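Peptidoglycan-N-acetylmuramic acid deacetylase PdaA (Bacillus subtilis, PDB 1W1A) deacetylates N-acetylmuramic acid in peptidoglycan, leading to the muramic delta-lactam of the spore cortex, and is required for germination. Local coordinates at residues F66-E71 and G95-D100; F91-H96 and H113-H118. One frame throughout, in Å; residues are numbered along the deposited sequence.

Interaction 1 (F66-E71 and G95-D100); sequences FDNGYE and GHFVKD. With NDG (2-acetamido-2-deoxy-alpha-D-glucopyranose), chain E.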
loop_
_atom_site.group_PDB
_atom_site.type_symbol
_atom_site.label_atom_id
_atom_site.label_comp_id
_atom_site.label_asym_id
_atom_site.label_seq_id
_atom_site.Cartn_x
_atom_site.Cartn_y
_atom_site.Cartn_z
ATOM N N PHE A 66 0.869 3.318 1.243
ATOM C CA PHE A 66 0.139 4.391 0.595
ATOM C C PHE A 66 -0.001 4.091 -0.898
ATOM O O PHE A 66 0.808 3.358 -1.458
ATOM C CB PHE A 66 0.893 5.711 0.759
ATOM C CG PHE A 66 1.179 6.081 2.183
ATOM C CD1 PHE A 66 2.249 5.500 2.871
ATOM C CD2 PHE A 66 0.399 7.038 2.833
ATOM C CE1 PHE A 66 2.538 5.881 4.191
ATOM C CE2 PHE A 66 0.677 7.423 4.149
ATOM C CZ PHE A 66 1.746 6.849 4.828
ATOM N N ASP A 67 -1.043 4.636 -1.528
ATOM C CA ASP A 67 -1.240 4.500 -2.973
ATOM C C ASP A 67 -1.120 5.941 -3.455
ATOM O O ASP A 67 -1.787 6.829 -2.925
ATOM C CB ASP A 67 -2.635 3.968 -3.328
ATOM C CG ASP A 67 -2.789 2.472 -3.063
ATOM O OD1 ASP A 67 -1.784 1.802 -2.734
ATOM O OD2 ASP A 67 -3.926 1.965 -3.187
ATOM N N ASN A 68 -0.272 6.187 -4.445
ATOM C CA ASN A 68 -0.080 7.542 -4.935
ATOM C C ASN A 68 -0.306 7.656 -6.424
ATOM O O ASN A 68 0.524 7.216 -7.218
ATOM C CB ASN A 68 1.325 8.002 -4.557
ATOM C CG ASN A 68 1.503 8.083 -3.051
ATOM O OD1 ASN A 68 1.328 9.153 -2.443
ATOM N ND2 ASN A 68 1.807 6.943 -2.434
ATOM N N GLY A 69 -1.441 8.238 -6.795
ATOM C CA GLY A 69 -1.775 8.388 -8.201
ATOM C C GLY A 69 -1.423 9.768 -8.710
ATOM O O GLY A 69 -1.060 9.927 -9.866
ATOM N N TYR A 70 -1.549 10.765 -7.838
ATOM C CA TYR A 70 -1.228 12.151 -8.169
ATOM C C TYR A 70 -0.969 12.900 -6.862
ATOM O O TYR A 70 -1.244 12.392 -5.767
ATOM C CB TYR A 70 -2.374 12.823 -8.939
ATOM C CG TYR A 70 -3.677 12.856 -8.185
ATOM C CD1 TYR A 70 -4.542 11.766 -8.208
ATOM C CD2 TYR A 70 -4.013 13.947 -7.402
ATOM C CE1 TYR A 70 -5.709 11.769 -7.461
ATOM C CE2 TYR A 70 -5.169 13.961 -6.652
ATOM C CZ TYR A 70 -6.014 12.869 -6.684
ATOM O OH TYR A 70 -7.160 12.881 -5.936
ATOM N N GLU A 71 -0.445 14.113 -6.986
ATOM C CA GLU A 71 -0.116 14.921 -5.823
ATOM C C GLU A 71 -1.097 16.073 -5.636
ATOM O O GLU A 71 -1.420 16.792 -6.579
ATOM C CB GLU A 71 1.307 15.459 -5.973
ATOM C CG GLU A 71 1.811 16.329 -4.829
ATOM C CD GLU A 71 1.861 15.599 -3.492
ATOM O OE1 GLU A 71 1.708 14.354 -3.449
ATOM O OE2 GLU A 71 2.064 16.286 -2.473
ATOM N N GLY A 95 2.694 5.594 -12.907
ATOM C CA GLY A 95 3.594 6.240 -13.844
ATOM C C GLY A 95 3.481 7.751 -13.803
ATOM O O GLY A 95 4.494 8.476 -13.787
ATOM N N HIS A 96 2.246 8.243 -13.797
ATOM C CA HIS A 96 2.038 9.685 -13.744
ATOM C C HIS A 96 2.625 10.277 -12.477
ATOM O O HIS A 96 3.262 11.320 -12.527
ATOM C CB HIS A 96 0.555 10.057 -13.806
ATOM C CG HIS A 96 0.297 11.502 -13.493
ATOM N ND1 HIS A 96 0.132 11.968 -12.203
ATOM C CD2 HIS A 96 0.269 12.597 -14.292
ATOM C CE1 HIS A 96 0.017 13.285 -12.222
ATOM N NE2 HIS A 96 0.097 13.693 -13.476
ATOM N N PHE A 97 2.418 9.609 -11.341
ATOM C CA PHE A 97 2.935 10.121 -10.083
ATOM C C PHE A 97 4.455 10.294 -10.123
ATOM O O PHE A 97 4.988 11.335 -9.736
ATOM C CB PHE A 97 2.568 9.202 -8.906
ATOM C CG PHE A 97 2.926 9.786 -7.567
ATOM C CD1 PHE A 97 2.125 10.760 -6.988
ATOM C CD2 PHE A 97 4.114 9.436 -6.937
ATOM C CE1 PHE A 97 2.502 11.387 -5.798
ATOM C CE2 PHE A 97 4.510 10.059 -5.738
ATOM C CZ PHE A 97 3.696 11.039 -5.172
ATOM N N VAL A 98 5.145 9.263 -10.586
ATOM C CA VAL A 98 6.596 9.303 -10.678
ATOM C C VAL A 98 7.055 10.429 -11.600
ATOM O O VAL A 98 7.913 11.223 -11.230
ATOM C CB VAL A 98 7.141 7.943 -11.178
ATOM C CG1 VAL A 98 8.616 8.034 -11.464
ATOM C CG2 VAL A 98 6.889 6.883 -10.119
ATOM N N LYS A 99 6.460 10.501 -12.787
ATOM C CA LYS A 99 6.811 11.522 -13.769
ATOM C C LYS A 99 6.491 12.912 -13.289
ATOM O O LYS A 99 7.218 13.860 -13.589
ATOM C CB LYS A 99 6.070 11.290 -15.085
ATOM C CG LYS A 99 6.659 10.204 -15.967
ATOM C CD LYS A 99 5.955 10.190 -17.324
ATOM C CE LYS A 99 6.525 9.119 -18.251
ATOM N NZ LYS A 99 5.752 9.000 -19.539
ATOM N N ASP A 100 5.394 13.038 -12.545
ATOM C CA ASP A 100 4.982 14.339 -12.049
ATOM C C ASP A 100 5.686 14.814 -10.769
ATOM O O ASP A 100 5.885 16.019 -10.566
ATOM C CB ASP A 100 3.465 14.335 -11.848
ATOM C CG ASP A 100 2.922 15.711 -11.515
ATOM O OD1 ASP A 100 2.647 15.975 -10.318
ATOM O OD2 ASP A 100 2.783 16.530 -12.452
HETATM C C1 NDG E . -7.277 2.969 -6.907
HETATM C C2 NDG E . -6.599 3.601 -5.689
HETATM C C3 NDG E . -6.458 2.507 -4.641
HETATM C C4 NDG E . -7.864 1.975 -4.267
HETATM C C5 NDG E . -8.681 1.571 -5.520
HETATM C C6 NDG E . -10.149 1.378 -5.175
HETATM C C7 NDG E . -5.140 5.486 -6.033
HETATM C C8 NDG E . -3.963 6.039 -6.818
HETATM O O5 NDG E . -8.622 2.593 -6.554
HETATM O O3 NDG E . -5.788 3.015 -3.498
HETATM O O4 NDG E . -7.741 0.838 -3.420
HETATM O O6 NDG E . -10.634 2.460 -4.383
HETATM O O7 NDG E . -5.889 6.259 -5.431
HETATM N N2 NDG E . -5.308 4.165 -6.036
HETATM O O1 NDG E . -6.587 1.817 -7.273
HETATM O O HOH W 1 0.024 14.996 -9.680
#
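Asn68, at the end of strand 61-68, lays its CB over the centre of the Phe97 ring. CB sits 3.6 Å from the ring centroid and 5° off the ring normal, a clear CH-pi contact. The two side chains run side by side, with amide and ring planes 48° apart. Asn68 OD1 stays near the ring, 4.1 Å from Phe97 CZ, and makes a weak hydrogen bond with Thr217 OG1. Asn68 O lies 3.3 Å from Phe97 CB. Gly69 N is 3.3 Å from C8, the acetyl methyl of the bound sugar. A side chain here would run into that methyl. Gly69 O accepts a weak hydrogen bond of 3.3 Å from His96 ND1. Tyr70 passes the Phe97 ring at its edge with its backbone, and its CB is 4.1 Å from His96 CE1. Glu71 OE1 also meets that edge, 3.9 Å from Phe97 CE1, but its hydrogen bond goes to Thr75. One water joins Glu71 N to Asp100 OD1. Phe97 reaches the strand end because its CG stands opposite the backbone N (chi1 -172°). With an alanine here the ring is gone, and Asn68 CB would probably lose its apolar partner, with a gap opened beside residues 69-71. The contact is mostly packing on one ring, with few polar links, and probably helps place residues 68-71 beside the acetyl group, next to Asp67, the probable proton acceptor.

Interaction 2 (F91-H96 and H113-H118); sequences FFVTGH and HIIGNH. With NDG (2-acetamido-2-deoxy-alpha-D-glucopyranose), chain E.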
loop_
_atom_site.group_PDB
_atom_site.type_symbol
_atom_site.label_atom_id
_atom_site.label_comp_id
_atom_site.label_asym_id
_atom_site.label_seq_id
_atom_site.Cartn_x
_atom_site.Cartn_y
_atom_site.Cartn_z
ATOM N N PHE A 91 5.144 3.191 -0.393
ATOM C CA PHE A 91 4.317 3.971 -1.300
ATOM C C PHE A 91 4.191 3.310 -2.659
ATOM O O PHE A 91 5.189 3.108 -3.365
ATOM C CB PHE A 91 4.915 5.371 -1.494
ATOM C CG PHE A 91 5.091 6.152 -0.217
ATOM C CD1 PHE A 91 6.210 5.945 0.599
ATOM C CD2 PHE A 91 4.151 7.102 0.164
ATOM C CE1 PHE A 91 6.387 6.677 1.773
ATOM C CE2 PHE A 91 4.317 7.837 1.332
ATOM C CZ PHE A 91 5.440 7.625 2.139
ATOM N N PHE A 92 2.961 2.979 -3.024
ATOM C CA PHE A 92 2.685 2.357 -4.310
ATOM C C PHE A 92 2.388 3.468 -5.300
ATOM O O PHE A 92 1.328 4.086 -5.248
ATOM C CB PHE A 92 1.500 1.410 -4.180
ATOM C CG PHE A 92 1.825 0.146 -3.436
ATOM C CD1 PHE A 92 2.322 -0.968 -4.111
ATOM C CD2 PHE A 92 1.656 0.072 -2.054
ATOM C CE1 PHE A 92 2.644 -2.136 -3.420
ATOM C CE2 PHE A 92 1.978 -1.094 -1.355
ATOM C CZ PHE A 92 2.473 -2.197 -2.038
ATOM N N VAL A 93 3.337 3.720 -6.199
ATOM C CA VAL A 93 3.203 4.785 -7.179
ATOM C C VAL A 93 2.824 4.357 -8.586
ATOM O O VAL A 93 3.084 3.222 -9.014
ATOM C CB VAL A 93 4.511 5.605 -7.277
ATOM C CG1 VAL A 93 4.919 6.117 -5.894
ATOM C CG2 VAL A 93 5.618 4.740 -7.879
ATOM N N THR A 94 2.212 5.292 -9.308
ATOM C CA THR A 94 1.814 5.067 -10.692
ATOM C C THR A 94 2.814 5.791 -11.595
ATOM O O THR A 94 3.680 6.515 -11.102
ATOM C CB THR A 94 0.404 5.609 -10.960
ATOM O OG1 THR A 94 0.395 7.031 -10.772
ATOM C CG2 THR A 94 -0.605 4.961 -10.004
ATOM N N GLY A 95 2.694 5.594 -12.907
ATOM C CA GLY A 95 3.594 6.240 -13.844
ATOM C C GLY A 95 3.481 7.751 -13.803
ATOM O O GLY A 95 4.494 8.476 -13.787
ATOM N N HIS A 96 2.246 8.243 -13.797
ATOM C CA HIS A 96 2.038 9.685 -13.744
ATOM C C HIS A 96 2.625 10.277 -12.477
ATOM O O HIS A 96 3.262 11.320 -12.527
ATOM C CB HIS A 96 0.555 10.057 -13.806
ATOM C CG HIS A 96 0.297 11.502 -13.493
ATOM N ND1 HIS A 96 0.132 11.968 -12.203
ATOM C CD2 HIS A 96 0.269 12.597 -14.292
ATOM C CE1 HIS A 96 0.017 13.285 -12.222
ATOM N NE2 HIS A 96 0.097 13.693 -13.476
ATOM N N HIS A 113 12.234 4.939 2.755
ATOM C CA HIS A 113 10.932 4.349 2.453
ATOM C C HIS A 113 10.956 3.401 1.260
ATOM O O HIS A 113 11.900 3.407 0.469
ATOM C CB HIS A 113 9.914 5.464 2.242
ATOM C CG HIS A 113 9.817 6.397 3.402
ATOM N ND1 HIS A 113 9.238 6.036 4.598
ATOM C CD2 HIS A 113 10.274 7.660 3.572
ATOM C CE1 HIS A 113 9.347 7.033 5.458
ATOM N NE2 HIS A 113 9.970 8.031 4.859
ATOM N N ILE A 114 9.921 2.577 1.143
ATOM C CA ILE A 114 9.837 1.608 0.054
ATOM C C ILE A 114 8.889 2.081 -1.044
ATOM O O ILE A 114 7.809 2.597 -0.773
ATOM C CB ILE A 114 9.342 0.232 0.568
ATOM C CG1 ILE A 114 10.259 -0.277 1.672
ATOM C CG2 ILE A 114 9.304 -0.781 -0.564
ATOM C CD1 ILE A 114 9.738 -1.532 2.345
ATOM N N ILE A 115 9.308 1.916 -2.289
ATOM C CA ILE A 115 8.485 2.318 -3.414
ATOM C C ILE A 115 7.885 1.094 -4.106
ATOM O O ILE A 115 8.606 0.317 -4.756
ATOM C CB ILE A 115 9.309 3.145 -4.430
ATOM C CG1 ILE A 115 9.764 4.453 -3.773
ATOM C CG2 ILE A 115 8.469 3.433 -5.683
ATOM C CD1 ILE A 115 10.739 5.237 -4.620
ATOM N N GLY A 116 6.565 0.933 -3.949
ATOM C CA GLY A 116 5.844 -0.185 -4.536
ATOM C C GLY A 116 5.372 0.143 -5.940
ATOM O O GLY A 116 5.514 1.275 -6.395
ATOM N N ASN A 117 4.801 -0.842 -6.628
ATOM C CA ASN A 117 4.329 -0.648 -7.992
ATOM C C ASN A 117 2.797 -0.581 -8.067
ATOM O O ASN A 117 2.095 -1.483 -7.593
ATOM C CB ASN A 117 4.825 -1.807 -8.870
ATOM C CG ASN A 117 5.075 -1.395 -10.321
ATOM O OD1 ASN A 117 4.273 -0.694 -10.942
ATOM N ND2 ASN A 117 6.193 -1.847 -10.864
ATOM N N HIS A 118 2.285 0.486 -8.669
ATOM C CA HIS A 118 0.847 0.645 -8.827
ATOM C C HIS A 118 0.544 0.770 -10.328
ATOM O O HIS A 118 -0.485 1.327 -10.733
ATOM C CB HIS A 118 0.374 1.882 -8.052
ATOM C CG HIS A 118 -1.065 1.828 -7.646
ATOM N ND1 HIS A 118 -1.735 0.641 -7.442
ATOM C CD2 HIS A 118 -1.952 2.815 -7.366
ATOM C CE1 HIS A 118 -2.973 0.896 -7.055
ATOM N NE2 HIS A 118 -3.130 2.207 -6.999
HETATM C C1 NDG E . -7.277 2.969 -6.907
HETATM C C2 NDG E . -6.599 3.601 -5.689
HETATM C C3 NDG E . -6.458 2.507 -4.641
HETATM C C4 NDG E . -7.864 1.975 -4.267
HETATM C C5 NDG E . -8.681 1.571 -5.520
HETATM C C6 NDG E . -10.149 1.378 -5.175
HETATM C C7 NDG E . -5.140 5.486 -6.033
HETATM C C8 NDG E . -3.963 6.039 -6.818
HETATM O O5 NDG E . -8.622 2.593 -6.554
HETATM O O3 NDG E . -5.788 3.015 -3.498
HETATM O O4 NDG E . -7.741 0.838 -3.420
HETATM O O6 NDG E . -10.634 2.460 -4.383
HETATM O O7 NDG E . -5.889 6.259 -5.431
HETATM N N2 NDG E . -5.308 4.165 -6.036
HETATM O O1 NDG E . -6.587 1.817 -7.273
#
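Phe91 and Ile115 pair as neighbours on parallel strands, and four backbone hydrogen bonds tie the segments. Phe91 N donates to Ile114 O at 2.8 Å, nearly in line with the C=O bond. Phe91 O accepts from Gly116 N at 2.6 Å. Val93 N gives a longer bond of 3.3 Å to Gly116 O. Val93 O takes His118 N at 2.9 Å. A CB on Gly116 would collide with the Phe92 ring, whose CD1 is 3.6 Å from Gly116 CA. On the other face of the sheet Val93 CG2 meets Ile115 CG2. Phe91 points its ring edge at the face of His113, an offset edge-to-face pair with planes at 88°. His113 ND1 is bonded to Gly89 N. The His118 ring, its CG opposite the backbone N (chi1 -155°), rests beside Thr94 CG2, 3.7 Å from His118 CD2. ND1 bonds to Arg157 O, and NE2 accepts the N2-H of the sugar at 3.1 Å in a nearly straight bond (172°). His118 is a divalent-metal ligand; here the sugar meets it. Asn117 ND2 bonds to Leu137 O and its OD1 to Ser119 N. Thr94, the N-cap of helix 95-100, holds Phe97 N weakly through OG1. Strands 90-93 and 114-117 form a beta-alpha-beta crossover through helices 95-100 and 102-110; strand 61-68 flanks 90-93, helix 130-148 packs on Val93, Ile115 and Asn117, helix 75-84 on Phe91 and His113.

Interactions 1 and 2 have centres 7 Å apart and share Gly95 and His96, at the start of helix 95-100. Along the chain come strand 61-68, then strand 90-93 with that helix, then strand 114-117. The three strands are neighbours in one parallel sheet, with 90-93 in the middle. Phe66 O and Asn68 N probably bond to Phe92 N and O, and Val98 packs on Val93. Interaction 1 packs the end of strand 61-68 and the residues after it against helix 95-100, while interaction 2 joins strands 90-93 and 114-117. Both reach the same bound sugar. Together they bring Asp67, the probable proton acceptor, and the metal-binding His118 to one pocket of the NodB homology domain.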